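Local coordinates for ORF131 protein (Ralstonia metallidurans, PDB 2WTP) that binds copper(II) and probably contributes to heavy-metal resistance, apparently changing conformation when it takes up the metal, at residues 73-76 with 80-83; 45-50 with 105-110. One frame throughout, in Å; residues are numbered along the deposited sequence. Where two conformers were deposited one is given.

Interaction 1 (73-76 with 80-83); sequences VNVD and TVAF
Val75 and Val81 meet through one methyl each, CG1 of Val75 lying 4.0 Å from CG2 of Val81, with the two side chains slanting across one another. In each valine the touching methyl stands anti to its own carbonyl carbon and beside its backbone N. At Val81, chi1 of -180° puts the other methyl, CG1, anti to N and over one face of the Phe83 ring, 3.6 Å above its plane and displaced toward the rim. Val73 approaches the same ring differently: in one of its two deposited conformers, CG2 of Val73 lies near the ring plane at the edge, 4.2 Å from CE1 of Phe83, a loose approach. The strands are too far apart for backbone pairing, the CA atoms of Val75 and Val81 being 8.0 Å apart and those of Val73 and Phe83 10.7 Å. Between these segments the contact is made by apolar side chains, and the strands belong to different sheets, an arrangement consistent with sandwich-like packing. Asn74, which takes no part in it, hydrogen-bonds through ND2 to Asn74 O of the second subunit. Strand 72-76 pairs with strand 119-123, while strand 80-85 lies between strands 88-94 and 63-65; from the last two, Phe94 touches Val75 and Phe83, and Ile64 touches Val73, Val81 and Phe83.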
ATOM      1  N   VAL A  73       3.814  -2.260  -3.053  1.00  9.25           N
ATOM      2  CA  VAL A  73       2.892  -1.708  -2.047  0.50  9.05           C
ATOM      3  C   VAL A  73       3.534  -0.478  -1.480  1.00  8.43           C
ATOM      4  O   VAL A  73       4.736  -0.279  -1.584  1.00  9.36           O
ATOM      5  CB  VAL A  73       2.617  -2.648  -0.874  0.50 10.87           C
ATOM      6  CG1 VAL A  73       1.854  -3.882  -1.355  0.50 20.94           C
ATOM      7  CG2 VAL A  73       3.879  -3.109  -0.234  0.50 15.42           C
ATOM      8  N   ASN A  74       2.738   0.445  -0.922  1.00  8.44           N
ATOM      9  CA  ASN A  74       3.251   1.650  -0.253  1.00  8.23           C
ATOM     10  C   ASN A  74       3.121   1.542   1.232  1.00  8.30           C
ATOM     11  O   ASN A  74       2.039   1.219   1.703  1.00  8.29           O
ATOM     12  CB  ASN A  74       2.443   2.894  -0.705  1.00  8.44           C
ATOM     13  CG  ASN A  74       2.657   3.301  -2.110  1.00  8.68           C
ATOM     14  OD1 ASN A  74       3.628   3.022  -2.779  1.00 11.87           O
ATOM     15  ND2 ASN A  74       1.666   4.014  -2.644  1.00 10.45           N
ATOM     16  N   VAL A  75       4.200   1.817   1.954  1.00  8.10           N
ATOM     17  CA  VAL A  75       4.138   1.866   3.448  1.00  7.69           C
ATOM     18  C   VAL A  75       4.754   3.150   3.888  1.00  7.71           C
ATOM     19  O   VAL A  75       5.502   3.863   3.199  1.00  8.69           O
ATOM     20  CB  VAL A  75       4.908   0.686   4.063  1.00  7.40           C
ATOM     21  CG1 VAL A  75       4.323  -0.664   3.511  1.00  8.44           C
ATOM     22  CG2 VAL A  75       6.459   0.761   3.811  1.00  8.99           C
ATOM     23  N   ASP A  76       4.383   3.529   5.109  1.00  8.06           N
ATOM     24  CA  ASP A  76       4.990   4.682   5.732  1.00 10.28           C
ATOM     25  C   ASP A  76       6.240   4.287   6.531  1.00  7.33           C
ATOM     26  O   ASP A  76       6.357   3.202   7.079  1.00  8.88           O
ATOM     27  CB  ASP A  76       3.997   5.293   6.737  1.00 10.73           C
ATOM     28  CG  ASP A  76       2.802   5.964   6.065  1.00 27.86           C
ATOM     29  OD1 ASP A  76       2.951   6.514   4.941  1.00 23.83           O
ATOM     30  OD2 ASP A  76       1.694   5.836   6.662  1.00 40.20           O
ATOM     31  N   THR A  80       4.024  -0.615  10.957  1.00  8.17           N
ATOM     32  CA  THR A  80       4.207  -2.032  11.215  1.00  7.72           C
ATOM     33  C   THR A  80       3.121  -2.743  10.406  1.00  8.51           C
ATOM     34  O   THR A  80       1.932  -2.525  10.575  1.00  9.84           O
ATOM     35  CB  THR A  80       4.066  -2.422  12.701  1.00 10.30           C
ATOM     36  OG1 THR A  80       5.079  -1.718  13.435  1.00 10.80           O
ATOM     37  CG2 THR A  80       4.300  -3.935  12.872  1.00 11.53           C
ATOM     38  N   VAL A  81       3.568  -3.583   9.474  1.00  8.72           N
ATOM     39  CA  VAL A  81       2.695  -4.226   8.450  1.00  9.02           C
ATOM     40  C   VAL A  81       2.945  -5.682   8.487  1.00  8.54           C
ATOM     41  O   VAL A  81       4.139  -6.130   8.554  1.00 10.86           O
ATOM     42  CB  VAL A  81       3.070  -3.689   7.021  1.00 10.50           C
ATOM     43  CG1 VAL A  81       2.177  -4.335   5.998  1.00 13.43           C
ATOM     44  CG2 VAL A  81       2.884  -2.151   6.959  1.00 11.74           C
ATOM     45  N   ALA A  82       1.883  -6.463   8.420  1.00  8.04           N
ATOM     46  CA  ALA A  82       2.048  -7.908   8.284  1.00 10.77           C
ATOM     47  C   ALA A  82       1.766  -8.315   6.868  1.00  9.45           C
ATOM     48  O   ALA A  82       0.954  -7.657   6.145  1.00 12.01           O
ATOM     49  CB  ALA A  82       1.055  -8.621   9.261  1.00 10.58           C
ATOM     50  N   PHE A  83       2.567  -9.267   6.386  1.00  9.19           N
ATOM     51  CA  PHE A  83       2.416  -9.746   5.023  1.00  9.49           C
ATOM     52  C   PHE A  83       2.034 -11.207   5.063  1.00 10.52           C
ATOM     53  O   PHE A  83       2.633 -11.986   5.830  1.00 13.16           O
ATOM     54  CB  PHE A  83       3.756  -9.601   4.306  1.00  9.31           C
ATOM     55  CG  PHE A  83       4.184  -8.147   4.084  1.00  9.82           C
ATOM     56  CD1 PHE A  83       3.797  -7.458   2.950  1.00  8.77           C
ATOM     57  CD2 PHE A  83       4.894  -7.455   5.095  1.00  9.88           C
ATOM     58  CE1 PHE A  83       4.230  -6.102   2.757  1.00  8.20           C
ATOM     59  CE2 PHE A  83       5.286  -6.141   4.937  1.00  8.86           C
ATOM     60  CZ  PHE A  83       4.932  -5.445   3.757  1.00  9.89           C
TER

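Interaction 2 (45-50 with 105-110)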
ATOM      1  N   LYS A  45      20.350 -10.314   4.938  1.00 15.69           N
ATOM      2  CA  LYS A  45      19.795  -9.897   6.260  1.00 15.04           C
ATOM      3  C   LYS A  45      20.431  -8.553   6.615  1.00 14.69           C
ATOM      4  O   LYS A  45      19.744  -7.698   7.155  1.00 12.36           O
ATOM      5  CB  LYS A  45      20.080 -10.988   7.324  1.00 19.92           C
ATOM      6  CG  LYS A  45      19.667 -10.558   8.719  1.00 29.91           C
ATOM      7  CD  LYS A  45      20.250 -11.608   9.690  1.00 44.88           C
ATOM      8  CE  LYS A  45      19.869 -11.374  11.146  1.00 49.12           C
ATOM      9  NZ  LYS A  45      20.459 -10.075  11.631  1.00 46.33           N
ATOM     10  N   ARG A  46      21.715  -8.296   6.312  1.00 14.73           N
ATOM     11  CA  ARG A  46      22.275  -6.982   6.571  1.00 12.99           C
ATOM     12  C   ARG A  46      21.550  -5.891   5.791  1.00 12.79           C
ATOM     13  O   ARG A  46      21.194  -4.823   6.303  1.00 13.98           O
ATOM     14  CB  ARG A  46      23.794  -6.806   6.165  1.00 22.02           C
ATOM     15  CG  ARG A  46      24.783  -7.212   7.140  1.00 30.86           C
ATOM     16  CD  ARG A  46      26.238  -6.860   6.639  1.00 20.31           C
ATOM     17  NE  ARG A  46      26.463  -5.444   6.624  1.00 17.97           N
ATOM     18  CZ  ARG A  46      26.713  -4.670   7.692  1.00 18.45           C
ATOM     19  NH1 ARG A  46      26.773  -5.131   8.968  1.00 17.79           N
ATOM     20  NH2 ARG A  46      26.780  -3.340   7.482  1.00 16.74           N
ATOM     21  N   HIS A  47      21.305  -6.155   4.486  1.00 12.66           N
ATOM     22  CA  HIS A  47      20.607  -5.190   3.673  1.00 12.50           C
ATOM     23  C   HIS A  47      19.225  -4.904   4.249  1.00 10.45           C
ATOM     24  O   HIS A  47      18.812  -3.762   4.347  1.00  9.81           O
ATOM     25  CB  HIS A  47      20.462  -5.753   2.207  1.00 12.05           C
ATOM     26  CG  HIS A  47      19.770  -4.825   1.239  1.00 12.08           C
ATOM     27  ND1 HIS A  47      20.383  -3.715   0.687  1.00 17.11           N
ATOM     28  CD2 HIS A  47      18.535  -4.873   0.682  1.00 15.80           C
ATOM     29  CE1 HIS A  47      19.549  -3.104  -0.138  1.00 14.06           C
ATOM     30  NE2 HIS A  47      18.430  -3.806  -0.192  1.00 15.54           N
ATOM     31  N   ALA A  48      18.506  -5.992   4.583  1.00 10.81           N
ATOM     32  CA  ALA A  48      17.172  -5.744   5.148  1.00 10.57           C
ATOM     33  C   ALA A  48      17.220  -4.897   6.418  1.00  9.53           C
ATOM     34  O   ALA A  48      16.224  -4.123   6.603  1.00  8.92           O
ATOM     35  CB  ALA A  48      16.518  -7.183   5.496  1.00 10.58           C
ATOM     36  N   THR A  49      18.215  -5.048   7.280  1.00  9.70           N
ATOM     37  CA  THR A  49      18.286  -4.298   8.521  1.00  9.44           C
ATOM     38  C   THR A  49      18.368  -2.800   8.233  1.00  9.22           C
ATOM     39  O   THR A  49      17.931  -2.010   9.124  1.00  8.81           O
ATOM     40  CB  THR A  49      19.516  -4.830   9.275  1.00 11.33           C
ATOM     41  OG1 THR A  49      19.234  -6.235   9.545  1.00 18.11           O
ATOM     42  CG2 THR A  49      19.747  -4.123  10.628  1.00 13.59           C
ATOM     43  N   LEU A  50      18.816  -2.361   7.059  1.00 10.09           N
ATOM     44  CA  LEU A  50      18.791  -0.932   6.733  1.00 10.45           C
ATOM     45  C   LEU A  50      17.413  -0.419   6.532  1.00  9.86           C
ATOM     46  O   LEU A  50      17.235   0.809   6.481  1.00 10.89           O
ATOM     47  CB  LEU A  50      19.590  -0.658   5.453  1.00 15.82           C
ATOM     48  CG  LEU A  50      21.055  -1.043   5.683  1.00 18.59           C
ATOM     49  CD1 LEU A  50      21.756  -0.962   4.244  1.00 21.80           C
ATOM     50  CD2 LEU A  50      21.786  -0.191   6.729  1.00 18.36           C
ATOM     51  N   LEU A 105      10.647  -7.008  -0.989  1.00  8.23           N
ATOM     52  CA  LEU A 105      10.114  -7.680   0.199  1.00  8.21           C
ATOM     53  C   LEU A 105      10.847  -9.019   0.359  1.00 10.80           C
ATOM     54  O   LEU A 105      10.900  -9.561   1.478  1.00 11.17           O
ATOM     55  CB  LEU A 105       8.621  -7.924  -0.073  1.00  8.75           C
ATOM     56  CG  LEU A 105       7.803  -8.476   1.137  1.00  9.58           C
ATOM     57  CD1 LEU A 105       7.789  -7.488   2.286  1.00  8.88           C
ATOM     58  CD2 LEU A 105       6.357  -8.900   0.646  1.00 11.00           C
ATOM     59  N   GLY A 106      11.308  -9.649  -0.715  1.00  8.91           N
ATOM     60  CA  GLY A 106      11.987 -10.957  -0.631  1.00 11.99           C
ATOM     61  C   GLY A 106      13.314 -10.892   0.121  1.00 12.55           C
ATOM     62  O   GLY A 106      13.825 -11.959   0.510  1.00 15.61           O
ATOM     63  N   LEU A 107      13.868  -9.706   0.290  1.00  8.89           N
ATOM     64  CA  LEU A 107      15.093  -9.535   1.090  1.00 11.31           C
ATOM     65  C   LEU A 107      14.740  -9.312   2.549  1.00  9.14           C
ATOM     66  O   LEU A 107      15.472  -9.737   3.435  1.00 11.63           O
ATOM     67  CB  LEU A 107      15.942  -8.357   0.571  1.00  9.99           C
ATOM     68  CG  LEU A 107      16.309  -8.694  -0.869  1.00 13.45           C
ATOM     69  CD1 LEU A 107      17.191  -7.520  -1.417  1.00 19.63           C
ATOM     70  CD2 LEU A 107      17.157 -10.006  -1.008  1.00 15.99           C
ATOM     71  N   LEU A 108      13.608  -8.681   2.824  1.00 10.06           N
ATOM     72  CA  LEU A 108      13.106  -8.559   4.203  1.00  9.48           C
ATOM     73  C   LEU A 108      12.633  -9.865   4.781  1.00 11.76           C
ATOM     74  O   LEU A 108      12.809 -10.153   5.979  1.00 13.24           O
ATOM     75  CB  LEU A 108      11.928  -7.558   4.302  1.00  8.85           C
ATOM     76  CG  LEU A 108      12.209  -6.166   3.710  1.00 10.62           C
ATOM     77  CD1 LEU A 108      11.041  -5.286   4.032  1.00 10.92           C
ATOM     78  CD2 LEU A 108      13.570  -5.559   4.098  1.00 13.37           C
ATOM     79  N   MET A 109      11.923 -10.661   3.976  1.00 10.65           N
ATOM     80  CA  MET A 109      11.250 -11.880   4.496  1.00 10.48           C
ATOM     81  C   MET A 109      11.383 -13.054   3.489  1.00 12.16           C
ATOM     82  O   MET A 109      10.439 -13.409   2.763  1.00 13.35           O
ATOM     83  CB  MET A 109       9.842 -11.623   4.958  1.00 15.59           C
ATOM     84  CG  MET A 109       9.022 -10.855   4.037  1.00 16.36           C
ATOM     85  SD  MET A 109       7.478 -10.288   4.960  1.00 15.34           S
ATOM     86  CE  MET A 109       7.929  -9.042   6.136  1.00 16.43           C
ATOM     87  N   PRO A 110      12.613 -13.561   3.369  1.00 14.74           N
ATOM     88  CA  PRO A 110      12.876 -14.617   2.397  1.00 14.96           C
ATOM     89  C   PRO A 110      12.065 -15.891   2.667  1.00 17.97           C
ATOM     90  O   PRO A 110      11.859 -16.634   1.707  1.00 26.10           O
ATOM     91  CB  PRO A 110      14.380 -14.869   2.563  1.00 20.61           C
ATOM     92  CG  PRO A 110      14.762 -14.261   3.805  1.00 19.91           C
ATOM     93  CD  PRO A 110      13.800 -13.104   4.101  1.00 14.00           C
TER
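A helix-helix contact at a copper site joins the C-terminal part of helix 37-49 to the short helix 105-108, with His47 and Ala48 set against Leu107 and Leu108. The side chain of His47 comes within about 2 Å of a bound copper(II) ion, as a ligand would. On the protein side its ring meets Leu107: CD1 of the leucine is 3.6 Å from CD2 of His47, reaching the imidazole obliquely. Having CG anti to the backbone N, with chi1 of -179°, the histidine extends its ring toward this methyl, and Tyr51 supplies an aromatic neighbour with its plane turned about 55° from the imidazole. Next to it the small Ala48 lets the two backbones draw close, its CA standing 5.0 Å from the CA of Leu108. The methyl CB of Ala48 sits 3.4 Å from the carbonyl O of Leu107 and 3.6 Å from CD2 of Leu108, and so touches both backbone and side chain of the short helix. Leu108 itself is buried, and it also packs on Trp92 and Phe94 of strand 88-94 and on Val103, which touches His47 too. Within the copper-bearing helix, Lys45 O accepts two bonds from Thr49, one from its N and one from its OG1, which approach opposite faces of the carbonyl plane; OG1 lies 2.8 Å from that oxygen, tilted 31° out of plane.

How the interactions relate
Phe83 of interaction 1 packs directly on interaction 2: CD2 of Phe83 lies 3.6 Å from CE of Met109, and CD1 of Phe83 lies 3.7 Å from CD2 of Leu105. The centres of interactions 1 and 2 are nevertheless about 14 Å apart, on opposite sides of the centre of the chain. Phe94 is common to both, touching residues of each contact. The relation to metal differs: interaction 2 includes the copper neighbour His47, whereas in interaction 1 the side chain of Val75 touches no metal, lying about 11 Å from a bound copper(II) ion and also about 11 Å from a magnesium ion.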